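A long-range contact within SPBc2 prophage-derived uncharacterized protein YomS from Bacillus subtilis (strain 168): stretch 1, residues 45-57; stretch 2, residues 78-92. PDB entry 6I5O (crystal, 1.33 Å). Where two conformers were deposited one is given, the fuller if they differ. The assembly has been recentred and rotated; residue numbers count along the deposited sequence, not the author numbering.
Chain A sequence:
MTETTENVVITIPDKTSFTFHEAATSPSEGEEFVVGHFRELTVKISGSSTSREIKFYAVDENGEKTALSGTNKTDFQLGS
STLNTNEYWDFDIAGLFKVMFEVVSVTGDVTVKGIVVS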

ATOM      1  N   ILE A  45       8.642  -9.784  20.072  0.70 15.65           N
ATOM      2  CA  ILE A  45       9.736  -9.911  21.074  0.70 16.11           C
ATOM      3  C   ILE A  45       9.047 -10.065  22.429  0.70 16.79           C
ATOM      4  O   ILE A  45       8.263  -9.182  22.826  0.70 16.79           O
ATOM      5  CB  ILE A  45      10.668  -8.694  21.009  0.70 16.64           C
ATOM      6  CG1 ILE A  45      11.347  -8.655  19.642  0.70 17.07           C
ATOM      7  CG2 ILE A  45      11.708  -8.735  22.105  0.70 16.98           C
ATOM      8  CD1 ILE A  45      11.919  -7.336  19.292  0.70 17.39           C
ATOM      9  N   SER A  46       9.318 -11.178  23.109  0.50 17.09           N
ATOM     10  CA  SER A  46       8.607 -11.556  24.348  0.50 17.94           C
ATOM     11  C   SER A  46       9.592 -12.186  25.344  0.50 18.44           C
ATOM     12  O   SER A  46      10.820 -12.155  25.134  0.50 18.52           O
ATOM     13  CB  SER A  46       7.454 -12.501  24.014  0.50 18.10           C
ATOM     14  OG  SER A  46       7.994 -13.762  23.595  0.50 18.86           O
ATOM     15  N   GLY A  47       9.049 -12.639  26.450  1.00 18.95           N
ATOM     16  CA  GLY A  47       9.807 -13.252  27.520  1.00 19.57           C
ATOM     17  C   GLY A  47       9.842 -12.389  28.744  1.00 20.67           C
ATOM     18  O   GLY A  47       9.179 -11.369  28.845  1.00 21.19           O
ATOM     19  N   SER A  48      10.644 -12.816  29.725  0.50 21.52           N
ATOM     20  CA  SER A  48      10.689 -12.191  31.069  0.50 22.75           C
ATOM     21  C   SER A  48      12.035 -11.513  31.323  0.50 22.69           C
ATOM     22  O   SER A  48      12.329 -11.213  32.489  0.50 23.13           O
ATOM     23  CB  SER A  48      10.339 -13.184  32.091  0.50 23.83           C
ATOM     24  OG  SER A  48       8.959 -13.469  31.961  0.50 24.38           O
ATOM     25  N   SER A  49      12.788 -11.245  30.269  1.00 21.81           N
ATOM     26  CA  SER A  49      14.079 -10.553  30.398  1.00 22.48           C
ATOM     27  C   SER A  49      13.912  -9.237  31.121  1.00 23.67           C
ATOM     28  O   SER A  49      12.881  -8.606  30.966  1.00 23.74           O
ATOM     29  CB  SER A  49      14.771 -10.332  29.063  1.00 21.45           C
ATOM     30  OG  SER A  49      14.060  -9.434  28.244  1.00 20.72           O
ATOM     31  N   THR A  50      14.957  -8.813  31.852  1.00 26.20           N
ATOM     32  CA  THR A  50      14.962  -7.447  32.442  1.00 27.46           C
ATOM     33  C   THR A  50      15.673  -6.455  31.535  1.00 25.92           C
ATOM     34  O   THR A  50      15.409  -5.272  31.644  1.00 26.66           O
ATOM     35  CB  THR A  50      15.519  -7.444  33.851  1.00 30.67           C
ATOM     36  OG1 THR A  50      16.882  -7.787  33.819  1.00 30.75           O
ATOM     37  CG2 THR A  50      14.815  -8.477  34.710  1.00 32.20           C
ATOM     38  N   SER A  51      16.554  -6.926  30.655  0.70 25.04           N
ATOM     39  CA  SER A  51      17.168  -6.050  29.621  0.70 24.20           C
ATOM     40  C   SER A  51      17.535  -6.891  28.417  0.70 22.71           C
ATOM     41  O   SER A  51      17.737  -8.061  28.567  0.70 21.83           O
ATOM     42  CB  SER A  51      18.300  -5.196  30.113  0.70 25.38           C
ATOM     43  OG  SER A  51      19.334  -6.005  30.543  0.70 27.67           O
ATOM     44  N   ARG A  52      17.562  -6.280  27.244  1.00 21.41           N
ATOM     45  CA  ARG A  52      17.941  -7.003  26.015  1.00 20.32           C
ATOM     46  C   ARG A  52      18.204  -5.997  24.918  1.00 20.12           C
ATOM     47  O   ARG A  52      17.721  -4.847  24.995  1.00 20.54           O
ATOM     48  CB  ARG A  52      16.879  -8.029  25.594  1.00 19.71           C
ATOM     49  CG  ARG A  52      15.648  -7.470  24.872  1.00 19.28           C
ATOM     50  CD  ARG A  52      14.923  -6.390  25.671  1.00 19.62           C
ATOM     51  NE  ARG A  52      14.383  -6.843  26.941  1.00 20.38           N
ATOM     52  CZ  ARG A  52      13.866  -6.051  27.848  1.00 22.07           C
ATOM     53  NH1 ARG A  52      13.379  -6.564  28.969  1.00 23.50           N
ATOM     54  NH2 ARG A  52      13.875  -4.730  27.688  1.00 22.17           N
ATOM     55  N   GLU A  53      18.897  -6.450  23.898  0.70 20.10           N
ATOM     56  CA  GLU A  53      19.072  -5.648  22.666  0.70 20.15           C
ATOM     57  C   GLU A  53      18.952  -6.625  21.515  0.70 18.74           C
ATOM     58  O   GLU A  53      19.691  -7.601  21.444  0.70 18.17           O
ATOM     59  CB  GLU A  53      20.429  -4.960  22.656  0.70 22.56           C
ATOM     60  CG  GLU A  53      20.718  -4.177  21.426  0.70 23.94           C
ATOM     61  CD  GLU A  53      22.105  -3.529  21.441  0.70 26.23           C
ATOM     62  OE1 GLU A  53      22.820  -3.594  22.473  0.70 29.38           O
ATOM     63  OE2 GLU A  53      22.538  -3.036  20.370  0.70 29.00           O
ATOM     64  N   ILE A  54      17.998  -6.333  20.612  0.70 17.21           N
ATOM     65  CA  ILE A  54      17.726  -7.164  19.419  0.70 16.78           C
ATOM     66  C   ILE A  54      18.073  -6.297  18.210  0.70 16.58           C
ATOM     67  O   ILE A  54      17.562  -5.179  18.140  0.70 16.82           O
ATOM     68  CB  ILE A  54      16.249  -7.602  19.362  0.70 16.82           C
ATOM     69  CG1 ILE A  54      15.749  -8.175  20.687  0.70 17.62           C
ATOM     70  CG2 ILE A  54      16.024  -8.520  18.191  0.70 16.32           C
ATOM     71  CD1 ILE A  54      16.474  -9.426  21.146  0.70 17.64           C
ATOM     72  N   LYS A  55      18.912  -6.820  17.313  1.00 16.58           N
ATOM     73  CA  LYS A  55      19.170  -6.113  16.031  1.00 16.60           C
ATOM     74  C   LYS A  55      18.560  -6.902  14.898  1.00 15.74           C
ATOM     75  O   LYS A  55      18.570  -8.131  14.862  1.00 15.80           O
ATOM     76  CB  LYS A  55      20.672  -5.975  15.789  1.00 19.17           C
ATOM     77  CG  LYS A  55      21.283  -4.884  16.662  1.00 23.24           C
ATOM     78  CD  LYS A  55      22.714  -4.637  16.301  1.00 27.69           C
ATOM     79  CE  LYS A  55      23.159  -3.198  16.498  1.00 32.88           C
ATOM     80  NZ  LYS A  55      24.006  -3.160  17.688  1.00 36.16           N
ATOM     81  N   PHE A  56      17.942  -6.163  13.961  1.00 14.68           N
ATOM     82  CA  PHE A  56      17.148  -6.730  12.870  1.00 13.82           C
ATOM     83  C   PHE A  56      17.999  -6.773  11.616  1.00 13.61           C
ATOM     84  O   PHE A  56      18.610  -5.735  11.280  1.00 13.77           O
ATOM     85  CB  PHE A  56      15.926  -5.867  12.616  1.00 13.49           C
ATOM     86  CG  PHE A  56      15.118  -5.414  13.808  1.00 14.06           C
ATOM     87  CD1 PHE A  56      15.094  -6.133  14.991  1.00 14.20           C
ATOM     88  CD2 PHE A  56      14.350  -4.269  13.726  1.00 13.89           C
ATOM     89  CE1 PHE A  56      14.304  -5.697  16.042  1.00 14.63           C
ATOM     90  CE2 PHE A  56      13.572  -3.819  14.790  1.00 14.16           C
ATOM     91  CZ  PHE A  56      13.574  -4.535  15.949  1.00 14.85           C
ATOM     92  N   TYR A  57      18.081  -7.929  10.961  1.00 13.38           N
ATOM     93  CA  TYR A  57      18.955  -8.068   9.783  1.00 13.39           C
ATOM     94  C   TYR A  57      18.273  -8.786   8.640  1.00 12.45           C
ATOM     95  O   TYR A  57      17.486  -9.743   8.772  1.00 12.69           O
ATOM     96  CB  TYR A  57      20.217  -8.881  10.129  1.00 13.69           C
ATOM     97  CG  TYR A  57      21.165  -8.135  11.002  1.00 14.46           C
ATOM     98  CD1 TYR A  57      21.889  -7.074  10.540  1.00 14.74           C
ATOM     99  CD2 TYR A  57      21.355  -8.499  12.334  1.00 15.17           C
ATOM    100  CE1 TYR A  57      22.817  -6.392  11.287  1.00 16.62           C
ATOM    101  CE2 TYR A  57      22.279  -7.832  13.109  1.00 16.68           C
ATOM    102  CZ  TYR A  57      22.991  -6.758  12.603  1.00 17.46           C
ATOM    103  OH  TYR A  57      23.902  -6.073  13.358  1.00 20.60           O
TER
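Stretch 2, residues 78-92: LGSSTLNTNEYWDFD

Stretch 2 runs antiparallel to stretch 1, as the register demonstrates: Ser80 lies nearest Phe56 (CA to CA, 5.3 Å), Thr82 nearest Ile54, and Glu87 nearest Ile45. The chain is extended at 78-79, 81-82 and 87-92, with a loop between the last two strands, and the two stretches together bury 822 Å².

Gly79 brings its O to the edge of the Phe56 ring, 3.6 Å from Phe56 CD2. At Ser80, phi/psi of -112/9 interrupts the extended backbone, yet its O still accepts from Phe56 N at 3.0 Å. Ser81 (-163/170) returns to beta geometry and forms a non-hydrogen-bonded pair with Lys55, CB standing 4.0 Å from Lys55 CG, while its N lies over one face of the Phe56 ring. Thr82 (-152/149) continues the strand and completes a reciprocal pair: Thr82 N to Ile54 O and Ile54 N to Thr82 O, both 2.9 Å. Its CG2 packs 3.3 Å from Ile45 CD1.

At Leu83 (-102/2) the strand pairing gives way to a side-chain contact: Arg52 NH2 donates to Leu83 O at 2.8 Å, with an angle of 160°. Thr85 CG2 covers one face of that guanidinium, 3.6 Å from Arg52 NH1. Water 1 links Thr85 OG1 to both Ser46 O and Ser49 OG.

Asn86, at positive phi (57/57), precedes the resumed strand; its N makes only a weak bond to Ile45 O (2.8 Å, 120°). Glu87 restores the ladder: Ile45 N donates to Glu87 O at 2.8 Å and 172°, and Glu87 N reaches Ile45 O at 3.3 Å. Beyond it, contact passes to aromatic side chains. The face of Trp89 receives the edge of Phe56 (centroids 4.8 Å, planes 59°), and Phe91 directs its edge at the face of Phe56 opposite Ser81 N (5.3 Å between centroids, 87°).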

ATOM      1  N   LEU A  78       9.839   3.769  13.449  1.00 21.08           N
ATOM      2  CA  LEU A  78      10.719   2.999  12.566  1.00 20.26           C
ATOM      3  C   LEU A  78      11.977   2.656  13.335  1.00 19.18           C
ATOM      4  O   LEU A  78      12.451   3.463  14.146  1.00 21.40           O
ATOM      5  CB  LEU A  78      11.060   3.835  11.319  1.00 21.68           C
ATOM      6  CG  LEU A  78       9.833   4.402  10.614  1.00 24.12           C
ATOM      7  CD1 LEU A  78      10.244   5.217   9.406  1.00 25.63           C
ATOM      8  CD2 LEU A  78       8.891   3.304  10.225  1.00 24.26           C
ATOM      9  N   GLY A  79      12.536   1.507  13.053  1.00 17.35           N
ATOM     10  CA  GLY A  79      13.829   1.168  13.649  1.00 17.66           C
ATOM     11  C   GLY A  79      14.398  -0.131  13.123  1.00 16.27           C
ATOM     12  O   GLY A  79      13.684  -0.948  12.600  1.00 15.50           O
ATOM     13  N   SER A  80      15.698  -0.288  13.314  1.00 16.19           N
ATOM     14  CA  SER A  80      16.440  -1.493  12.916  1.00 15.66           C
ATOM     15  C   SER A  80      16.914  -2.252  14.155  1.00 15.85           C
ATOM     16  O   SER A  80      17.666  -3.207  13.991  1.00 15.53           O
ATOM     17  CB  SER A  80      17.579  -1.196  11.990  1.00 16.70           C
ATOM     18  OG  SER A  80      18.461  -0.276  12.576  1.00 18.27           O
ATOM     19  N   SER A  81      16.463  -1.871  15.333  1.00 15.90           N
ATOM     20  CA  SER A  81      16.845  -2.578  16.576  1.00 16.32           C
ATOM     21  C   SER A  81      15.854  -2.189  17.649  1.00 16.24           C
ATOM     22  O   SER A  81      15.125  -1.211  17.483  1.00 16.35           O
ATOM     23  CB  SER A  81      18.245  -2.264  16.997  1.00 17.48           C
ATOM     24  OG  SER A  81      18.407  -0.880  17.296  1.00 18.97           O
ATOM     25  N   THR A  82      15.903  -2.883  18.775  1.00 16.26           N
ATOM     26  CA  THR A  82      15.100  -2.453  19.932  1.00 17.40           C
ATOM     27  C   THR A  82      15.779  -2.881  21.226  1.00 18.12           C
ATOM     28  O   THR A  82      16.474  -3.931  21.265  1.00 18.46           O
ATOM     29  CB  THR A  82      13.669  -3.007  19.875  1.00 17.09           C
ATOM     30  OG1 THR A  82      12.950  -2.416  20.963  1.00 17.17           O
ATOM     31  CG2 THR A  82      13.577  -4.507  19.967  1.00 17.66           C
ATOM     32  N   LEU A  83      15.568  -2.083  22.244  1.00 18.25           N
ATOM     33  CA  LEU A  83      15.976  -2.377  23.633  1.00 19.78           C
ATOM     34  C   LEU A  83      14.783  -2.834  24.452  1.00 19.50           C
ATOM     35  O   LEU A  83      14.966  -3.044  25.670  1.00 19.92           O
ATOM     36  CB  LEU A  83      16.568  -1.112  24.257  1.00 21.88           C
ATOM     37  CG  LEU A  83      17.825  -0.608  23.568  1.00 23.05           C
ATOM     38  CD1 LEU A  83      18.327   0.662  24.173  1.00 25.20           C
ATOM     39  CD2 LEU A  83      18.905  -1.672  23.571  1.00 24.01           C
ATOM     40  N   ASN A  84      13.606  -2.955  23.852  1.00 18.88           N
ATOM     41  CA  ASN A  84      12.371  -3.219  24.607  1.00 19.95           C
ATOM     42  C   ASN A  84      11.907  -4.656  24.390  1.00 18.90           C
ATOM     43  O   ASN A  84      12.272  -5.291  23.416  1.00 18.48           O
ATOM     44  CB  ASN A  84      11.264  -2.245  24.212  1.00 21.25           C
ATOM     45  CG  ASN A  84      11.621  -0.836  24.587  1.00 24.23           C
ATOM     46  OD1 ASN A  84      11.371   0.057  23.775  1.00 31.23           O
ATOM     47  ND2 ASN A  84      12.153  -0.590  25.749  1.00 27.52           N
ATOM     48  N   THR A  85      11.056  -5.114  25.287  1.00 18.90           N
ATOM     49  CA  THR A  85      10.337  -6.390  25.151  1.00 18.55           C
ATOM     50  C   THR A  85       8.861  -6.049  24.936  1.00 18.25           C
ATOM     51  O   THR A  85       8.457  -4.866  25.099  1.00 19.39           O
ATOM     52  CB  THR A  85      10.600  -7.292  26.368  1.00 19.28           C
ATOM     53  OG1 THR A  85      10.078  -8.611  26.071  1.00 20.10           O
ATOM     54  CG2 THR A  85      10.026  -6.690  27.635  1.00 20.67           C
ATOM     55  N   ASN A  86       8.073  -7.068  24.666  1.00 17.73           N
ATOM     56  CA  ASN A  86       6.614  -6.938  24.430  1.00 17.29           C
ATOM     57  C   ASN A  86       6.359  -5.964  23.271  1.00 16.77           C
ATOM     58  O   ASN A  86       5.656  -4.928  23.476  1.00 17.08           O
ATOM     59  CB  ASN A  86       5.857  -6.558  25.697  1.00 18.08           C
ATOM     60  CG  ASN A  86       4.362  -6.678  25.470  1.00 18.46           C
ATOM     61  OD1 ASN A  86       3.963  -7.417  24.574  1.00 18.31           O
ATOM     62  ND2 ASN A  86       3.580  -5.986  26.282  1.00 19.92           N
ATOM     63  N   GLU A  87       6.945  -6.268  22.138  1.00 15.83           N
ATOM     64  CA  GLU A  87       6.753  -5.418  20.942  1.00 15.89           C
ATOM     65  C   GLU A  87       6.562  -6.300  19.725  1.00 15.41           C
ATOM     66  O   GLU A  87       7.178  -7.390  19.609  1.00 16.28           O
ATOM     67  CB  GLU A  87       7.986  -4.567  20.620  1.00 16.68           C
ATOM     68  CG  GLU A  87       8.238  -3.477  21.587  1.00 18.34           C
ATOM     69  CD  GLU A  87       9.433  -2.607  21.232  1.00 17.81           C
ATOM     70  OE1 GLU A  87      10.393  -3.116  20.636  1.00 17.91           O
ATOM     71  OE2 GLU A  87       9.379  -1.444  21.660  1.00 19.93           O
ATOM     72  N   TYR A  88       5.733  -5.786  18.805  1.00 14.70           N
ATOM     73  CA  TYR A  88       5.622  -6.326  17.444  1.00 14.49           C
ATOM     74  C   TYR A  88       6.328  -5.366  16.480  1.00 14.35           C
ATOM     75  O   TYR A  88       6.095  -4.129  16.538  1.00 14.18           O
ATOM     76  CB  TYR A  88       4.162  -6.445  17.026  1.00 14.71           C
ATOM     77  CG  TYR A  88       3.420  -7.558  17.730  1.00 15.05           C
ATOM     78  CD1 TYR A  88       3.393  -8.861  17.259  1.00 14.90           C
ATOM     79  CD2 TYR A  88       2.645  -7.244  18.819  1.00 15.73           C
ATOM     80  CE1 TYR A  88       2.665  -9.862  17.888  1.00 15.67           C
ATOM     81  CE2 TYR A  88       1.908  -8.231  19.456  1.00 15.94           C
ATOM     82  CZ  TYR A  88       1.910  -9.523  19.011  1.00 16.03           C
ATOM     83  OH  TYR A  88       1.145 -10.465  19.647  1.00 17.79           O
ATOM     84  N   TRP A  89       7.071  -5.944  15.536  1.00 13.73           N
ATOM     85  CA  TRP A  89       7.728  -5.160  14.474  1.00 13.46           C
ATOM     86  C   TRP A  89       7.358  -5.764  13.130  1.00 13.09           C
ATOM     87  O   TRP A  89       7.488  -6.990  12.924  1.00 13.60           O
ATOM     88  CB  TRP A  89       9.237  -5.192  14.653  1.00 12.98           C
ATOM     89  CG  TRP A  89       9.720  -4.403  15.805  1.00 13.45           C
ATOM     90  CD1 TRP A  89       9.844  -4.830  17.100  1.00 13.81           C
ATOM     91  CD2 TRP A  89      10.154  -3.043  15.794  1.00 13.26           C
ATOM     92  NE1 TRP A  89      10.293  -3.803  17.887  1.00 14.69           N
ATOM     93  CE2 TRP A  89      10.486  -2.699  17.104  1.00 14.04           C
ATOM     94  CE3 TRP A  89      10.279  -2.070  14.782  1.00 13.24           C
ATOM     95  CZ2 TRP A  89      10.986  -1.446  17.450  1.00 14.41           C
ATOM     96  CZ3 TRP A  89      10.741  -0.822  15.119  1.00 14.07           C
ATOM     97  CH2 TRP A  89      11.129  -0.533  16.434  1.00 14.39           C
ATOM     98  N   ASP A  90       6.956  -4.905  12.204  1.00 13.40           N
ATOM     99  CA  ASP A  90       6.512  -5.288  10.847  1.00 13.56           C
ATOM    100  C   ASP A  90       7.601  -4.991   9.817  1.00 13.07           C
ATOM    101  O   ASP A  90       8.198  -3.903   9.856  1.00 13.18           O
ATOM    102  CB  ASP A  90       5.277  -4.517  10.448  1.00 14.78           C
ATOM    103  CG  ASP A  90       3.997  -4.964  11.054  1.00 17.25           C
ATOM    104  OD1 ASP A  90       3.964  -6.087  11.640  1.00 18.74           O
ATOM    105  OD2 ASP A  90       3.074  -4.104  11.032  1.00 19.21           O
ATOM    106  N   PHE A  91       7.789  -5.938   8.915  1.00 12.92           N
ATOM    107  CA  PHE A  91       8.843  -5.827   7.884  1.00 13.07           C
ATOM    108  C   PHE A  91       8.298  -6.237   6.542  1.00 13.11           C
ATOM    109  O   PHE A  91       7.521  -7.176   6.431  1.00 13.45           O
ATOM    110  CB  PHE A  91      10.032  -6.737   8.188  1.00 13.35           C
ATOM    111  CG  PHE A  91      10.675  -6.495   9.518  1.00 13.56           C
ATOM    112  CD1 PHE A  91      10.202  -7.083  10.671  1.00 13.34           C
ATOM    113  CD2 PHE A  91      11.720  -5.585   9.615  1.00 13.16           C
ATOM    114  CE1 PHE A  91      10.787  -6.819  11.881  1.00 13.41           C
ATOM    115  CE2 PHE A  91      12.318  -5.323  10.833  1.00 13.57           C
ATOM    116  CZ  PHE A  91      11.833  -5.929  11.957  1.00 13.23           C
ATOM    117  N   ASP A  92       8.744  -5.523   5.517  0.50 12.80           N
ATOM    118  CA  ASP A  92       8.529  -5.908   4.109  0.50 12.96           C
ATOM    119  C   ASP A  92       9.746  -6.714   3.669  0.50 12.46           C
ATOM    120  O   ASP A  92      10.860  -6.168   3.630  0.50 13.31           O
ATOM    121  CB  ASP A  92       8.315  -4.694   3.225  0.50 14.13           C
ATOM    122  CG  ASP A  92       8.215  -5.013   1.740  0.50 15.62           C
ATOM    123  OD1 ASP A  92       8.231  -6.211   1.283  0.50 16.66           O
ATOM    124  OD2 ASP A  92       8.103  -4.019   0.975  0.50 20.28           O
TER
HETATM  125  O   HOH W   1      11.842 -10.497  27.098  1.00 18.43           O
HETATM  126  O   HOH W   2       7.862  -9.459  27.276  1.00 19.89           O
HETATM  127  O   HOH W   3      17.084  -3.539  27.490  1.00 21.89           O
HETATM  128  O   HOH W   4      20.134  -3.915  12.778  1.00 17.23           O